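Local structure of SYE1 (Shewanella oneidensis, 4AWT) at residues A[99-104]-A[176-181]. The protein binds flavin mononucleotide and, as a member of the NADH:flavin oxidoreductase family, probably reduces carbon-carbon double bonds with NADH or NADPH. The protein carries 1 engineered substitution. Sequence-based numbering, arbitrary orientation.
Sequences AQLWHV and DGIELH. With FMN (flavin mononucleotide), chain B.
Q100 reaches past H181 to the flavin, its CG anti to the backbone N (chi1 -173°) and the chain extended beyond it. The amide then pairs with N3 and O2 of FMN: OE1 of Q100 accepts a hydrogen bond from FMN N3 at 2.9 Å, and NE2 of Q100 donates one to FMN O2 at 2.8 Å. Q100 NE2 also donates to E179 OE2 at 2.9 Å, OE2 lying 28° out of the amide plane. Y266 and H268 both bond to E179 OE1, which probably steadies the carboxylate that in turn receives the amide N-H. Q100 NE2 lies 3.3 Å above one face of the H181 ring, toward its rim. An alanine at Q100 would probably leave FMN N3 and E179 OE2 without these mates and open a gap beside H181.

Toward the N-terminal end the parallel strands pack tightly: E179 N bonds to A99 O and E179 O accepts from L101 N, while L101 CG packs on I178 CB at 3.9 Å. Toward the C-terminal ends they splay, W102 and H181 barely overlap as rings, and two waters link the backbones, one bridging L101 O, H103 N and H181 O.

Strands 96-102 and 177-181 are the third and fourth of the TIM barrel. Q100 and E179 face its interior beside R233 of strand 230-234; A99, L101 and I178 back onto helices 153-172 and 212-225.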
loop_
_atom_site.group_PDB
_atom_site.type_symbol
_atom_site.label_atom_id
_atom_site.label_comp_id
_atom_site.label_asym_id
_atom_site.label_seq_id
_atom_site.Cartn_x
_atom_site.Cartn_y
_atom_site.Cartn_z
ATOM N N ALA A 99 -1.878 -1.067 -8.763
ATOM C CA ALA A 99 -1.396 0.230 -8.337
ATOM C C ALA A 99 -1.914 0.551 -6.942
ATOM O O ALA A 99 -3.126 0.525 -6.738
ATOM C CB ALA A 99 -1.861 1.339 -9.272
ATOM N N GLN A 100 -1.036 0.902 -6.008
ATOM C CA GLN A 100 -1.482 1.287 -4.671
ATOM C C GLN A 100 -1.831 2.774 -4.652
ATOM O O GLN A 100 -0.970 3.634 -4.659
ATOM C CB GLN A 100 -0.465 0.979 -3.585
ATOM C CG GLN A 100 -1.117 1.265 -2.235
ATOM C CD GLN A 100 -0.184 1.192 -1.079
ATOM O OE1 GLN A 100 0.797 1.955 -0.992
ATOM N NE2 GLN A 100 -0.485 0.323 -0.123
ATOM N N LEU A 101 -3.141 3.078 -4.620
ATOM C CA LEU A 101 -3.601 4.465 -4.623
ATOM C C LEU A 101 -3.440 5.060 -3.235
ATOM O O LEU A 101 -3.963 4.520 -2.254
ATOM C CB LEU A 101 -5.051 4.528 -5.064
ATOM C CG LEU A 101 -5.379 3.871 -6.390
ATOM C CD1 LEU A 101 -6.851 4.108 -6.730
ATOM C CD2 LEU A 101 -4.484 4.363 -7.515
ATOM N N TRP A 102 -2.743 6.197 -3.173
ATOM C CA TRP A 102 -2.280 6.745 -1.903
ATOM C C TRP A 102 -2.833 8.152 -1.650
ATOM O O TRP A 102 -2.708 9.041 -2.495
ATOM C CB TRP A 102 -0.757 6.830 -1.885
ATOM C CG TRP A 102 -0.104 6.744 -0.550
ATOM C CD1 TRP A 102 -0.627 6.499 0.683
ATOM C CD2 TRP A 102 1.310 6.843 -0.375
ATOM N NE1 TRP A 102 0.384 6.431 1.614
ATOM C CE2 TRP A 102 1.573 6.615 0.986
ATOM C CE3 TRP A 102 2.377 7.065 -1.254
ATOM C CZ2 TRP A 102 2.881 6.601 1.478
ATOM C CZ3 TRP A 102 3.656 7.033 -0.740
ATOM C CH2 TRP A 102 3.890 6.814 0.567
ATOM N N HIS A 103 -3.323 8.356 -0.431
ATOM C CA HIS A 103 -3.489 9.696 0.142
ATOM C C HIS A 103 -2.980 9.598 1.566
ATOM O O HIS A 103 -3.495 8.830 2.377
ATOM C CB HIS A 103 -4.929 10.202 0.113
ATOM C CG HIS A 103 -5.044 11.680 0.379
ATOM N ND1 HIS A 103 -4.460 12.294 1.396
ATOM C CD2 HIS A 103 -5.680 12.600 -0.383
ATOM C CE1 HIS A 103 -4.742 13.576 1.315
ATOM N NE2 HIS A 103 -5.487 13.802 0.241
ATOM N N VAL A 104 -1.938 10.378 1.867
ATOM C CA VAL A 104 -1.291 10.316 3.157
ATOM C C VAL A 104 -1.990 11.086 4.260
ATOM O O VAL A 104 -1.641 10.921 5.441
ATOM C CB VAL A 104 0.163 10.803 3.064
ATOM C CG1 VAL A 104 0.961 9.946 2.089
ATOM C CG2 VAL A 104 0.213 12.297 2.724
ATOM N N ASP A 176 -3.493 -4.078 -13.636
ATOM C CA ASP A 176 -4.533 -5.066 -13.535
ATOM C C ASP A 176 -5.578 -4.757 -12.487
ATOM O O ASP A 176 -6.655 -5.357 -12.490
ATOM C CB ASP A 176 -3.880 -6.435 -13.255
ATOM C CG ASP A 176 -2.940 -6.816 -14.376
ATOM O OD1 ASP A 176 -3.434 -7.013 -15.491
ATOM O OD2 ASP A 176 -1.718 -6.878 -14.120
ATOM N N GLY A 177 -5.288 -3.858 -11.604
ATOM C CA GLY A 177 -6.172 -3.484 -10.510
ATOM C C GLY A 177 -5.531 -2.406 -9.692
ATOM O O GLY A 177 -4.429 -1.917 -10.012
ATOM N N ILE A 178 -6.224 -2.020 -8.617
ATOM C CA ILE A 178 -5.707 -1.066 -7.668
ATOM C C ILE A 178 -5.802 -1.645 -6.260
ATOM O O ILE A 178 -6.681 -2.450 -5.978
ATOM C CB ILE A 178 -6.403 0.310 -7.756
ATOM C CG1 ILE A 178 -7.862 0.296 -7.316
ATOM C CG2 ILE A 178 -6.241 0.851 -9.160
ATOM C CD1 ILE A 178 -8.137 0.473 -5.842
ATOM N N GLU A 179 -4.919 -1.166 -5.399
ATOM C CA GLU A 179 -4.985 -1.410 -3.973
ATOM C C GLU A 179 -5.219 -0.084 -3.305
ATOM O O GLU A 179 -4.442 0.873 -3.457
ATOM C CB GLU A 179 -3.691 -2.022 -3.435
ATOM C CG GLU A 179 -3.790 -2.351 -1.954
ATOM C CD GLU A 179 -2.510 -2.933 -1.385
ATOM O OE1 GLU A 179 -2.313 -4.178 -1.585
ATOM O OE2 GLU A 179 -1.728 -2.195 -0.769
ATOM N N LEU A 180 -6.294 0.019 -2.511
ATOM C CA LEU A 180 -6.518 1.221 -1.719
ATOM C C LEU A 180 -5.661 1.167 -0.474
ATOM O O LEU A 180 -5.818 0.280 0.361
ATOM C CB LEU A 180 -7.980 1.290 -1.327
ATOM C CG LEU A 180 -8.368 2.459 -0.426
ATOM C CD1 LEU A 180 -8.068 3.792 -1.121
ATOM C CD2 LEU A 180 -9.828 2.348 -0.021
ATOM N N HIS A 181 -4.766 2.139 -0.309
ATOM C CA HIS A 181 -3.958 2.203 0.915
ATOM C C HIS A 181 -4.843 2.799 2.016
ATOM O O HIS A 181 -5.003 4.019 2.087
ATOM C CB HIS A 181 -2.709 3.032 0.727
ATOM C CG HIS A 181 -1.689 2.819 1.798
ATOM N ND1 HIS A 181 -1.976 2.189 2.957
ATOM C CD2 HIS A 181 -0.364 3.129 1.760
ATOM C CE1 HIS A 181 -0.842 2.136 3.630
ATOM N NE2 HIS A 181 0.148 2.673 2.947
HETATM N N1 FMN B . 3.580 -0.043 2.590
HETATM C C2 FMN B . 2.616 0.479 1.841
HETATM O O2 FMN B . 1.412 0.130 1.967
HETATM N N3 FMN B . 2.918 1.437 0.884
HETATM C C4 FMN B . 4.206 1.895 0.656
HETATM O O4 FMN B . 4.405 2.687 -0.303
HETATM C C4A FMN B . 5.186 1.420 1.524
HETATM N N5 FMN B . 6.494 1.893 1.436
HETATM C C5A FMN B . 7.516 1.095 2.018
HETATM C C6 FMN B . 8.833 1.363 1.739
HETATM C C7 FMN B . 9.883 0.578 2.273
HETATM C C7M FMN B . 11.296 0.859 1.820
HETATM C C8 FMN B . 9.561 -0.433 3.127
HETATM C C8M FMN B . 10.619 -1.343 3.718
HETATM C C9 FMN B . 8.212 -0.709 3.431
HETATM C C9A FMN B . 7.175 0.042 2.874
HETATM N N10 FMN B . 5.823 -0.269 3.127
HETATM C C10 FMN B . 4.837 0.376 2.404
HETATM C "C1'" FMN B . 5.496 -1.415 3.980
HETATM C "C2'" FMN B . 5.693 -2.773 3.282
HETATM O "O2'" FMN B . 4.721 -2.963 2.268
HETATM C "C3'" FMN B . 5.552 -3.944 4.235
HETATM O "O3'" FMN B . 4.228 -4.069 4.731
HETATM C "C4'" FMN B . 6.529 -3.934 5.424
HETATM O "O4'" FMN B . 7.849 -3.606 5.018
HETATM C "C5'" FMN B . 6.479 -5.219 6.228
HETATM O "O5'" FMN B . 6.881 -6.350 5.436
HETATM P P FMN B . 8.389 -6.916 5.562
HETATM O O1P FMN B . 9.293 -5.854 4.988
HETATM O O2P FMN B . 8.658 -7.163 7.030
HETATM O O3P FMN B . 8.349 -8.172 4.728
HETATM O O HOH W 1 -4.762 5.778 0.048
HETATM O O HOH W 2 -5.290 6.694 2.996
#